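Local coordinates for protein AdeR (Acinetobacter baumannii, PDB 5X5L) that is a two-component response regulator whose OmpR/PhoB-type winged-helix domain binds an intercistronic DNA region, probably to regulate transcription, at residues H15-H20 against T33-I38; Y5-I10 against Q83-M88; S39-Q44 against G52-H57. One frame throughout, in Å; residues are numbered along the deposited sequence.

Overall arrangement
From the N terminus the chain runs through the hairpin of strands 3-5 and 8-11 into strand 16-19. Contact 1 closes the first loop, where residues 15-20 meet helix 32-41. That helix continues into contact 3, which closes a short loop through strand 48-50 to helix 51-58. Contacts 1 and 3 follow each other in series. Contact 2 spans both: residues 5-10 meet the loop 83-88, after helix 66-81. Contact 1 ties the N-terminal four-stranded sheet to helix 32-41, contact 2 ties it to that loop, and contact 3 joins helices 32-41 and 51-58. Contacts 1 and 2 use neighbouring strands of the sheet. Contacts 2 and 3 touch through I42, though their centres lie about 17 Å apart.

Contact 1 of 3, residues H15-H20 against T33-I38; sequences HSVYIH and TEYKII. With nucleotides of chain J.
H15 lays its imidazole over one face of the Y35 phenol ring. The two rings form an offset stack, with centroids 4.0 Å apart and planes 15° from parallel. H15 ND1 sits over the centre of the phenol ring. In return, Y35 CE2 lies over the H15 ring toward its rim, and H15 CE1 approaches Y35 CE2 to 3.5 Å. The side chains cross at about a right angle, so the rings overlap while their stems run in different directions. Y35 has CG anti to the backbone N, and this carries the ring from the helix toward the strand.

V17, in the strand itself, adds an apolar contact. Its CG1, anti to the carbonyl carbon, reaches the Y35 ring obliquely, with V17 CG1 3.8 Å from Y35 CD1. The same methyl touches the next turn of the helix, where V17 CG1 is 4.1 Å from I38 CG2. One V17 branch thus touches both Y35 and I38. The strand and helix segments cross at 64°, with axes 10.0 Å apart. In this OmpR/PhoB-type winged-helix domain, the contact packs helix 32-41 against the N-terminal four-stranded sheet. H15 and S16 both face D11 in a G1 beta bulge at the start of strand 16-19. I10, on the neighbouring strand, also packs on Y35 and I38.

The N-terminal end of the helix meets DNA. T33 N donates to OP1 of DT15 of chain J at 2.8 Å, with an N-H...O angle of 162°. T33 OG1 lies 2.6 Å from the same OP1 of DT15, within reach of DT15 O5' too. H15 also packs on V95 of a second subunit.

Contact 2 of 3, residues Y5-I10 against Q83-M88; sequences YKNIEI and QGIFQM
The Y5 ring has K6 CB over the centre of one face, 3.9 Å above its plane. This contact is within the segment 5-10. Y5 OH is hydrogen-bonded to D100. The N7 amide group lies against the I85 CD1 methyl.

Residues 5 to 8 form a type I' turn, closed by two backbone hydrogen bonds, Y5 N to I8 O and I8 N to Y5 O. The turn joins strands 3-5 and 8-11 as a beta hairpin. Across the contact, I8 and M88 meet tip to tip, with I8 CD1 3.7 Å from M88 CE. M88 bends at chi2 (-77°), and M88 CE also lies 3.8 Å from K6 O at the turn. I85 crosses I8 obliquely, with I85 CD1 4.2 Å from I8 CG1. The I8 chain, extended at chi2 (-174°), thus meets I85 along its stem and M88 at its tip.

G84, with positive phi, is the C-prime residue of a Schellman motif that ends helix 66-81. The loop turns there and brings I85 against I8 of the sheet. I85 also packs on I19 of strand 16-19, and I8 on L80 of helix 66-81. The contact therefore sits where the N-terminal hairpin, strand 16-19 and the end of that helix converge, just before strand 90-92.

Contact 3 of 3, residues S39-Q44 against G52-H57; sequences SFMIDQ and GELMNH
Aromatic stacking joins F40 to H57. The F40 and H57 rings form an offset stack, with centroids 4.2 Å apart and planes 13° from parallel. F40 CZ lies over the centre of the imidazole, 3.5 Å from H57 CG. Seen from F40, H57 CG is set toward the rim of the phenyl face. The two side chains cross at about a right angle. F40 CG is anti to its backbone N (chi1 -178°), which sends the phenyl toward helix 51-58.

A CH-pi contact lies on the F40 ring too. H57 CB is 3.9 Å from the F40 ring centroid, close to the ring normal. The H57 side chain thus covers the phenyl with both its methylene and its imidazole.

Apolar packing continues from the edge of the same ring. L54 CD2 lies near the plane of the phenyl, 4.0 Å from F40 CD2. That methyl also meets M41, whose SD is 3.9 Å from L54 CD2. M41 is bent at chi3 (-69°) and crosses L54 at about a right angle. A single leucine methyl therefore bridges F40 and M41.

Two polar ends reach a third subunit. H57 NE2 is hydrogen-bonded to S62 O of that subunit, and E53 OE2 to S62 N of the same subunit. E53 OE1 also has a salt bridge to K47 of its own chain.

The contact packs helix 32-41 on helix 51-58 within the winged-helix domain. F49 of the intervening strand 48-50 packs on F40, M41 and L54, and V69 of helix 66-81 touches L54 as well.

Contact 1 of 3, residues H15-H20 against T33-I38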
loop_
_atom_site.group_PDB
_atom_site.type_symbol
_atom_site.label_atom_id
_atom_site.label_comp_id
_atom_site.label_asym_id
_atom_site.label_seq_id
_atom_site.Cartn_x
_atom_site.Cartn_y
_atom_site.Cartn_z
ATOM N N HIS C 15 -3.429 -6.136 -6.247
ATOM C CA HIS C 15 -4.665 -6.202 -7.057
ATOM C C HIS C 15 -4.413 -6.074 -8.569
ATOM O O HIS C 15 -5.278 -5.610 -9.325
ATOM C CB HIS C 15 -5.692 -5.168 -6.556
ATOM C CG HIS C 15 -6.860 -5.760 -5.827
ATOM N ND1 HIS C 15 -8.145 -5.651 -6.321
ATOM C CD2 HIS C 15 -6.947 -6.443 -4.661
ATOM C CE1 HIS C 15 -8.979 -6.248 -5.490
ATOM N NE2 HIS C 15 -8.279 -6.741 -4.479
ATOM N N SER C 16 -3.238 -6.528 -9.005
ATOM C CA SER C 16 -2.822 -6.442 -10.398
ATOM C C SER C 16 -2.969 -7.799 -11.086
ATOM O O SER C 16 -2.678 -8.828 -10.476
ATOM C CB SER C 16 -1.361 -5.999 -10.469
ATOM O OG SER C 16 -1.092 -5.018 -9.486
ATOM N N VAL C 17 -3.409 -7.788 -12.355
ATOM C CA VAL C 17 -3.386 -8.990 -13.194
ATOM C C VAL C 17 -2.480 -8.711 -14.401
ATOM O O VAL C 17 -2.681 -7.726 -15.115
ATOM C CB VAL C 17 -4.794 -9.396 -13.663
ATOM C CG1 VAL C 17 -5.719 -9.545 -12.461
ATOM C CG2 VAL C 17 -5.330 -8.355 -14.589
ATOM N N TYR C 18 -1.486 -9.579 -14.603
ATOM C CA TYR C 18 -0.507 -9.438 -15.687
ATOM C C TYR C 18 -0.674 -10.518 -16.766
ATOM O O TYR C 18 -1.020 -11.660 -16.456
ATOM C CB TYR C 18 0.898 -9.536 -15.109
ATOM C CG TYR C 18 1.314 -8.345 -14.282
ATOM C CD1 TYR C 18 1.817 -7.207 -14.895
ATOM C CD2 TYR C 18 1.240 -8.367 -12.884
ATOM C CE1 TYR C 18 2.232 -6.108 -14.151
ATOM C CE2 TYR C 18 1.662 -7.285 -12.127
ATOM C CZ TYR C 18 2.134 -6.146 -12.765
ATOM O OH TYR C 18 2.556 -5.053 -12.048
ATOM N N ILE C 19 -0.429 -10.146 -18.021
ATOM C CA ILE C 19 -0.240 -11.106 -19.117
ATOM C C ILE C 19 1.245 -11.159 -19.474
ATOM O O ILE C 19 1.900 -10.108 -19.592
ATOM C CB ILE C 19 -1.049 -10.712 -20.382
ATOM C CG1 ILE C 19 -2.551 -10.648 -20.080
ATOM C CG2 ILE C 19 -0.736 -11.640 -21.545
ATOM C CD1 ILE C 19 -3.113 -11.817 -19.269
ATOM N N HIS C 20 1.762 -12.379 -19.662
ATOM C CA HIS C 20 3.174 -12.578 -20.017
ATOM C C HIS C 20 3.360 -12.547 -21.540
ATOM O O HIS C 20 2.440 -12.850 -22.298
ATOM C CB HIS C 20 3.712 -13.887 -19.429
ATOM C CG HIS C 20 3.779 -13.908 -17.931
ATOM N ND1 HIS C 20 4.971 -14.002 -17.249
ATOM C CD2 HIS C 20 2.808 -13.852 -16.986
ATOM C CE1 HIS C 20 4.734 -14.006 -15.947
ATOM N NE2 HIS C 20 3.428 -13.917 -15.760
ATOM N N THR C 33 -15.260 -5.960 -10.279
ATOM C CA THR C 33 -16.005 -7.156 -10.682
ATOM C C THR C 33 -15.158 -8.067 -11.566
ATOM O O THR C 33 -15.040 -9.256 -11.303
ATOM C CB THR C 33 -17.306 -6.795 -11.427
ATOM O OG1 THR C 33 -18.088 -5.965 -10.572
ATOM C CG2 THR C 33 -18.090 -8.055 -11.776
ATOM N N GLU C 34 -14.564 -7.479 -12.603
ATOM C CA GLU C 34 -13.683 -8.195 -13.539
ATOM C C GLU C 34 -12.490 -8.861 -12.834
ATOM O O GLU C 34 -12.129 -9.989 -13.158
ATOM C CB GLU C 34 -13.201 -7.255 -14.646
ATOM C CG GLU C 34 -14.291 -6.851 -15.638
ATOM C CD GLU C 34 -13.949 -5.631 -16.502
ATOM O OE1 GLU C 34 -12.806 -5.122 -16.447
ATOM O OE2 GLU C 34 -14.841 -5.173 -17.251
ATOM N N TYR C 35 -11.887 -8.168 -11.873
ATOM C CA TYR C 35 -10.794 -8.739 -11.073
ATOM C C TYR C 35 -11.265 -9.964 -10.285
ATOM O O TYR C 35 -10.571 -10.971 -10.226
ATOM C CB TYR C 35 -10.219 -7.697 -10.096
ATOM C CG TYR C 35 -9.145 -8.259 -9.197
ATOM C CD1 TYR C 35 -7.813 -8.266 -9.613
ATOM C CD2 TYR C 35 -9.448 -8.788 -7.948
ATOM C CE1 TYR C 35 -6.804 -8.775 -8.796
ATOM C CE2 TYR C 35 -8.450 -9.304 -7.133
ATOM C CZ TYR C 35 -7.129 -9.292 -7.563
ATOM O OH TYR C 35 -6.140 -9.803 -6.746
ATOM N N LYS C 36 -12.432 -9.854 -9.662
ATOM C CA LYS C 36 -12.993 -10.951 -8.866
ATOM C C LYS C 36 -13.268 -12.189 -9.723
ATOM O O LYS C 36 -12.961 -13.298 -9.313
ATOM C CB LYS C 36 -14.276 -10.521 -8.143
ATOM C CG LYS C 36 -14.042 -9.571 -6.982
ATOM C CD LYS C 36 -15.277 -9.408 -6.107
ATOM C CE LYS C 36 -15.015 -8.198 -5.201
ATOM N NZ LYS C 36 -16.056 -7.968 -4.168
ATOM N N ILE C 37 -13.821 -11.984 -10.912
ATOM C CA ILE C 37 -14.107 -13.072 -11.849
ATOM C C ILE C 37 -12.831 -13.847 -12.178
ATOM O O ILE C 37 -12.763 -15.054 -11.927
ATOM C CB ILE C 37 -14.805 -12.550 -13.134
ATOM C CG1 ILE C 37 -16.245 -12.134 -12.796
ATOM C CG2 ILE C 37 -14.821 -13.609 -14.230
ATOM C CD1 ILE C 37 -16.977 -11.433 -13.920
ATOM N N ILE C 38 -11.826 -13.156 -12.713
ATOM C CA ILE C 38 -10.567 -13.803 -13.106
ATOM C C ILE C 38 -9.824 -14.445 -11.926
ATOM O O ILE C 38 -9.223 -15.515 -12.081
ATOM C CB ILE C 38 -9.639 -12.839 -13.898
ATOM C CG1 ILE C 38 -8.449 -13.577 -14.531
ATOM C CG2 ILE C 38 -9.110 -11.714 -13.024
ATOM C CD1 ILE C 38 -8.852 -14.612 -15.561
ATOM P P DT J 15 -17.681 -3.079 -11.907
ATOM O OP1 DT J 15 -16.772 -3.761 -10.957
ATOM O OP2 DT J 15 -17.490 -3.272 -13.366
ATOM O "O5'" DT J 15 -19.172 -3.460 -11.502
ATOM C "C5'" DT J 15 -19.819 -2.828 -10.385
ATOM C "C4'" DT J 15 -21.250 -2.526 -10.755
ATOM O "O4'" DT J 15 -21.297 -1.475 -11.744
ATOM C "C3'" DT J 15 -21.975 -3.721 -11.374
ATOM O "O3'" DT J 15 -23.085 -4.091 -10.561
ATOM C "C2'" DT J 15 -22.417 -3.231 -12.741
ATOM C "C1'" DT J 15 -22.397 -1.727 -12.593
ATOM N N1 DT J 15 -22.199 -0.946 -13.837
ATOM C C2 DT J 15 -23.168 -0.045 -14.225
ATOM O O2 DT J 15 -24.209 0.119 -13.612
ATOM N N3 DT J 15 -22.874 0.657 -15.370
ATOM C C4 DT J 15 -21.735 0.548 -16.145
ATOM O O4 DT J 15 -21.610 1.245 -17.148
ATOM C C5 DT J 15 -20.756 -0.409 -15.676
ATOM C C7 DT J 15 -19.494 -0.602 -16.456
ATOM C C6 DT J 15 -21.033 -1.096 -14.559
#

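Contact 2 of 3, residues Y5-I10 against Q83-M88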
loop_
_atom_site.group_PDB
_atom_site.type_symbol
_atom_site.label_atom_id
_atom_site.label_comp_id
_atom_site.label_asym_id
_atom_site.label_seq_id
_atom_site.Cartn_x
_atom_site.Cartn_y
_atom_site.Cartn_z
ATOM N N TYR C 5 -1.407 -19.063 -13.716
ATOM C CA TYR C 5 -1.902 -20.128 -14.592
ATOM C C TYR C 5 -1.723 -19.778 -16.065
ATOM O O TYR C 5 -2.372 -18.847 -16.556
ATOM C CB TYR C 5 -3.375 -20.475 -14.304
ATOM C CG TYR C 5 -3.980 -21.437 -15.314
ATOM C CD1 TYR C 5 -3.734 -22.817 -15.247
ATOM C CD2 TYR C 5 -4.796 -20.964 -16.338
ATOM C CE1 TYR C 5 -4.287 -23.686 -16.176
ATOM C CE2 TYR C 5 -5.356 -21.821 -17.261
ATOM C CZ TYR C 5 -5.101 -23.186 -17.184
ATOM O OH TYR C 5 -5.646 -24.050 -18.106
ATOM N N LYS C 6 -0.856 -20.533 -16.752
ATOM C CA LYS C 6 -0.686 -20.465 -18.208
ATOM C C LYS C 6 -0.729 -19.035 -18.738
ATOM O O LYS C 6 -1.728 -18.597 -19.319
ATOM C CB LYS C 6 -1.736 -21.336 -18.906
ATOM C CG LYS C 6 -1.564 -21.547 -20.402
ATOM C CD LYS C 6 -2.739 -22.329 -20.991
ATOM C CE LYS C 6 -2.761 -23.810 -20.600
ATOM N NZ LYS C 6 -1.592 -24.555 -21.141
ATOM N N ASN C 7 0.349 -18.289 -18.491
ATOM C CA ASN C 7 0.535 -16.941 -19.049
ATOM C C ASN C 7 -0.392 -15.827 -18.459
ATOM O O ASN C 7 -0.451 -14.708 -18.970
ATOM C CB ASN C 7 0.542 -17.023 -20.621
ATOM C CG ASN C 7 0.798 -15.716 -21.287
ATOM O OD1 ASN C 7 1.938 -15.255 -21.365
ATOM N ND2 ASN C 7 -0.242 -15.131 -21.885
ATOM N N ILE C 8 -1.075 -16.127 -17.336
ATOM C CA ILE C 8 -1.894 -15.153 -16.592
ATOM C C ILE C 8 -1.442 -15.159 -15.134
ATOM O O ILE C 8 -1.651 -16.146 -14.413
ATOM C CB ILE C 8 -3.406 -15.482 -16.653
ATOM C CG1 ILE C 8 -3.912 -15.278 -18.087
ATOM C CG2 ILE C 8 -4.197 -14.625 -15.652
ATOM C CD1 ILE C 8 -5.403 -15.431 -18.293
ATOM N N GLU C 9 -0.860 -14.046 -14.693
ATOM C CA GLU C 9 -0.406 -13.880 -13.314
ATOM C C GLU C 9 -1.312 -12.879 -12.608
ATOM O O GLU C 9 -1.619 -11.827 -13.158
ATOM C CB GLU C 9 1.052 -13.403 -13.308
ATOM C CG GLU C 9 1.667 -13.265 -11.927
ATOM C CD GLU C 9 3.168 -13.078 -11.938
ATOM O OE1 GLU C 9 3.821 -13.199 -12.992
ATOM O OE2 GLU C 9 3.719 -12.799 -10.861
ATOM N N ILE C 10 -1.744 -13.230 -11.403
ATOM C CA ILE C 10 -2.492 -12.332 -10.522
ATOM C C ILE C 10 -1.679 -12.140 -9.248
ATOM O O ILE C 10 -1.434 -13.098 -8.519
ATOM C CB ILE C 10 -3.883 -12.901 -10.176
ATOM C CG1 ILE C 10 -4.706 -13.082 -11.454
ATOM C CG2 ILE C 10 -4.588 -12.007 -9.153
ATOM C CD1 ILE C 10 -6.028 -13.780 -11.236
ATOM N N GLN C 83 -4.769 -8.263 -25.421
ATOM C CA GLN C 83 -3.401 -8.709 -25.092
ATOM C C GLN C 83 -3.092 -10.055 -25.751
ATOM O O GLN C 83 -2.274 -10.827 -25.238
ATOM C CB GLN C 83 -3.199 -8.785 -23.574
ATOM C CG GLN C 83 -3.639 -7.543 -22.813
ATOM C CD GLN C 83 -3.089 -6.245 -23.374
ATOM O OE1 GLN C 83 -1.942 -6.179 -23.831
ATOM N NE2 GLN C 83 -3.914 -5.200 -23.344
ATOM N N GLY C 84 -3.725 -10.335 -26.891
ATOM C CA GLY C 84 -3.484 -11.568 -27.641
ATOM C C GLY C 84 -3.855 -12.870 -26.953
ATOM O O GLY C 84 -3.220 -13.892 -27.206
ATOM N N ILE C 85 -4.875 -12.846 -26.095
ATOM C CA ILE C 85 -5.360 -14.058 -25.422
ATOM C C ILE C 85 -6.819 -14.321 -25.828
ATOM O O ILE C 85 -7.752 -13.683 -25.316
ATOM C CB ILE C 85 -5.192 -13.993 -23.888
ATOM C CG1 ILE C 85 -3.690 -13.938 -23.531
ATOM C CG2 ILE C 85 -5.863 -15.207 -23.246
ATOM C CD1 ILE C 85 -3.386 -13.975 -22.043
ATOM N N PHE C 86 -6.971 -15.277 -26.742
ATOM C CA PHE C 86 -8.257 -15.610 -27.351
ATOM C C PHE C 86 -8.958 -16.865 -26.792
ATOM O O PHE C 86 -10.182 -16.809 -26.585
ATOM C CB PHE C 86 -8.059 -15.669 -28.853
ATOM C CG PHE C 86 -7.967 -14.295 -29.463
ATOM C CD1 PHE C 86 -6.736 -13.636 -29.567
ATOM C CD2 PHE C 86 -9.129 -13.619 -29.881
ATOM C CE1 PHE C 86 -6.669 -12.368 -30.105
ATOM C CE2 PHE C 86 -9.050 -12.350 -30.419
ATOM C CZ PHE C 86 -7.828 -11.720 -30.533
ATOM N N GLN C 87 -8.188 -17.857 -26.480
ATOM C CA GLN C 87 -8.763 -19.146 -26.047
ATOM C C GLN C 87 -9.150 -19.188 -24.579
ATOM O O GLN C 87 -9.261 -20.339 -24.043
ATOM C CB GLN C 87 -7.816 -20.284 -26.444
ATOM C CG GLN C 87 -7.624 -20.443 -27.968
ATOM C CD GLN C 87 -6.578 -21.498 -28.312
ATOM O OE1 GLN C 87 -6.507 -22.527 -27.641
ATOM N NE2 GLN C 87 -5.759 -21.250 -29.354
ATOM N N MET C 88 -9.398 -18.071 -23.890
ATOM C CA MET C 88 -9.842 -18.074 -22.501
ATOM C C MET C 88 -11.335 -17.768 -22.422
ATOM O O MET C 88 -11.932 -17.325 -23.369
ATOM C CB MET C 88 -9.059 -17.027 -21.695
ATOM C CG MET C 88 -7.591 -17.297 -21.534
ATOM S SD MET C 88 -7.057 -18.522 -20.342
ATOM C CE MET C 88 -5.298 -18.358 -20.589
#

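Contact 3 of 3, residues S39-Q44 against G52-H57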
loop_
_atom_site.group_PDB
_atom_site.type_symbol
_atom_site.label_atom_id
_atom_site.label_comp_id
_atom_site.label_asym_id
_atom_site.label_seq_id
_atom_site.Cartn_x
_atom_site.Cartn_y
_atom_site.Cartn_z
ATOM N N SER C 39 -9.870 -13.799 -10.762
ATOM C CA SER C 39 -9.224 -14.324 -9.554
ATOM C C SER C 39 -9.981 -15.519 -8.964
ATOM O O SER C 39 -9.375 -16.389 -8.338
ATOM C CB SER C 39 -9.093 -13.217 -8.507
ATOM O OG SER C 39 -8.251 -13.619 -7.444
ATOM N N PHE C 40 -11.300 -15.548 -9.150
ATOM C CA PHE C 40 -12.153 -16.652 -8.691
ATOM C C PHE C 40 -11.961 -17.886 -9.560
ATOM O O PHE C 40 -11.768 -18.990 -9.046
ATOM C CB PHE C 40 -13.626 -16.205 -8.696
ATOM C CG PHE C 40 -14.612 -17.239 -8.198
ATOM C CD1 PHE C 40 -14.343 -18.031 -7.081
ATOM C CD2 PHE C 40 -15.851 -17.382 -8.834
ATOM C CE1 PHE C 40 -15.253 -18.976 -6.660
ATOM C CE2 PHE C 40 -16.772 -18.312 -8.383
ATOM C CZ PHE C 40 -16.470 -19.108 -7.285
ATOM N N MET C 41 -12.007 -17.688 -10.878
ATOM C CA MET C 41 -11.949 -18.800 -11.842
ATOM C C MET C 41 -10.563 -19.419 -12.016
ATOM O O MET C 41 -10.466 -20.596 -12.353
ATOM C CB MET C 41 -12.501 -18.358 -13.199
ATOM C CG MET C 41 -13.987 -17.999 -13.135
ATOM S SD MET C 41 -14.832 -18.006 -14.726
ATOM C CE MET C 41 -14.013 -16.589 -15.397
ATOM N N ILE C 42 -9.499 -18.648 -11.777
ATOM C CA ILE C 42 -8.129 -19.170 -11.886
ATOM C C ILE C 42 -7.775 -20.219 -10.813
ATOM O O ILE C 42 -6.822 -20.977 -10.983
ATOM C CB ILE C 42 -7.090 -18.016 -11.905
ATOM C CG1 ILE C 42 -5.750 -18.455 -12.499
ATOM C CG2 ILE C 42 -6.874 -17.450 -10.524
ATOM C CD1 ILE C 42 -4.906 -17.291 -12.994
ATOM N N ASP C 43 -8.532 -20.254 -9.719
ATOM C CA ASP C 43 -8.376 -21.289 -8.679
ATOM C C ASP C 43 -8.651 -22.678 -9.233
ATOM O O ASP C 43 -7.892 -23.609 -8.967
ATOM C CB ASP C 43 -9.331 -21.043 -7.505
ATOM C CG ASP C 43 -9.034 -19.750 -6.762
ATOM O OD1 ASP C 43 -7.839 -19.446 -6.499
ATOM O OD2 ASP C 43 -10.008 -19.041 -6.428
ATOM N N GLN C 44 -9.744 -22.795 -9.986
ATOM C CA GLN C 44 -10.121 -24.017 -10.698
ATOM C C GLN C 44 -10.298 -23.674 -12.178
ATOM O O GLN C 44 -11.428 -23.466 -12.637
ATOM C CB GLN C 44 -11.417 -24.592 -10.118
ATOM C CG GLN C 44 -11.265 -25.174 -8.724
ATOM C CD GLN C 44 -12.472 -25.997 -8.312
ATOM O OE1 GLN C 44 -12.730 -27.063 -8.862
ATOM N NE2 GLN C 44 -13.216 -25.507 -7.328
ATOM N N GLY C 52 -24.883 -18.289 -11.433
ATOM C CA GLY C 52 -25.201 -18.112 -10.018
ATOM C C GLY C 52 -23.977 -18.049 -9.120
ATOM O O GLY C 52 -23.938 -17.244 -8.178
ATOM N N GLU C 53 -22.981 -18.891 -9.401
ATOM C CA GLU C 53 -21.724 -18.885 -8.644
ATOM C C GLU C 53 -20.919 -17.623 -8.887
ATOM O O GLU C 53 -20.406 -17.027 -7.945
ATOM C CB GLU C 53 -20.855 -20.090 -8.987
ATOM C CG GLU C 53 -21.409 -21.419 -8.523
ATOM C CD GLU C 53 -20.509 -22.569 -8.900
ATOM O OE1 GLU C 53 -20.276 -22.794 -10.103
ATOM O OE2 GLU C 53 -20.000 -23.239 -7.988
ATOM N N LEU C 54 -20.801 -17.223 -10.150
ATOM C CA LEU C 54 -20.090 -15.993 -10.508
ATOM C C LEU C 54 -20.768 -14.753 -9.911
ATOM O O LEU C 54 -20.080 -13.844 -9.448
ATOM C CB LEU C 54 -19.969 -15.856 -12.025
ATOM C CG LEU C 54 -19.098 -16.918 -12.712
ATOM C CD1 LEU C 54 -19.306 -16.888 -14.225
ATOM C CD2 LEU C 54 -17.629 -16.733 -12.364
ATOM N N MET C 55 -22.098 -14.743 -9.897
ATOM C CA MET C 55 -22.868 -13.628 -9.353
ATOM C C MET C 55 -22.637 -13.452 -7.849
ATOM O O MET C 55 -22.307 -12.362 -7.389
ATOM C CB MET C 55 -24.372 -13.822 -9.619
ATOM C CG MET C 55 -25.155 -12.524 -9.571
ATOM S SD MET C 55 -26.799 -12.625 -10.219
ATOM C CE MET C 55 -27.542 -13.631 -8.967
ATOM N N ASN C 56 -22.797 -14.537 -7.099
ATOM C CA ASN C 56 -22.625 -14.516 -5.642
ATOM C C ASN C 56 -21.204 -14.189 -5.199
ATOM O O ASN C 56 -21.008 -13.584 -4.152
ATOM C CB ASN C 56 -23.042 -15.864 -5.027
ATOM C CG ASN C 56 -24.533 -16.109 -5.090
ATOM O OD1 ASN C 56 -25.273 -15.409 -5.781
ATOM N ND2 ASN C 56 -24.986 -17.111 -4.354
ATOM N N HIS C 57 -20.222 -14.603 -5.994
ATOM C CA HIS C 57 -18.801 -14.468 -5.644
ATOM C C HIS C 57 -18.144 -13.205 -6.192
ATOM O O HIS C 57 -17.223 -12.679 -5.568
ATOM C CB HIS C 57 -18.049 -15.697 -6.142
ATOM C CG HIS C 57 -18.208 -16.898 -5.257
ATOM N ND1 HIS C 57 -17.329 -17.155 -4.243
ATOM C CD2 HIS C 57 -19.133 -17.897 -5.219
ATOM C CE1 HIS C 57 -17.684 -18.270 -3.621
ATOM N NE2 HIS C 57 -18.781 -18.731 -4.192
#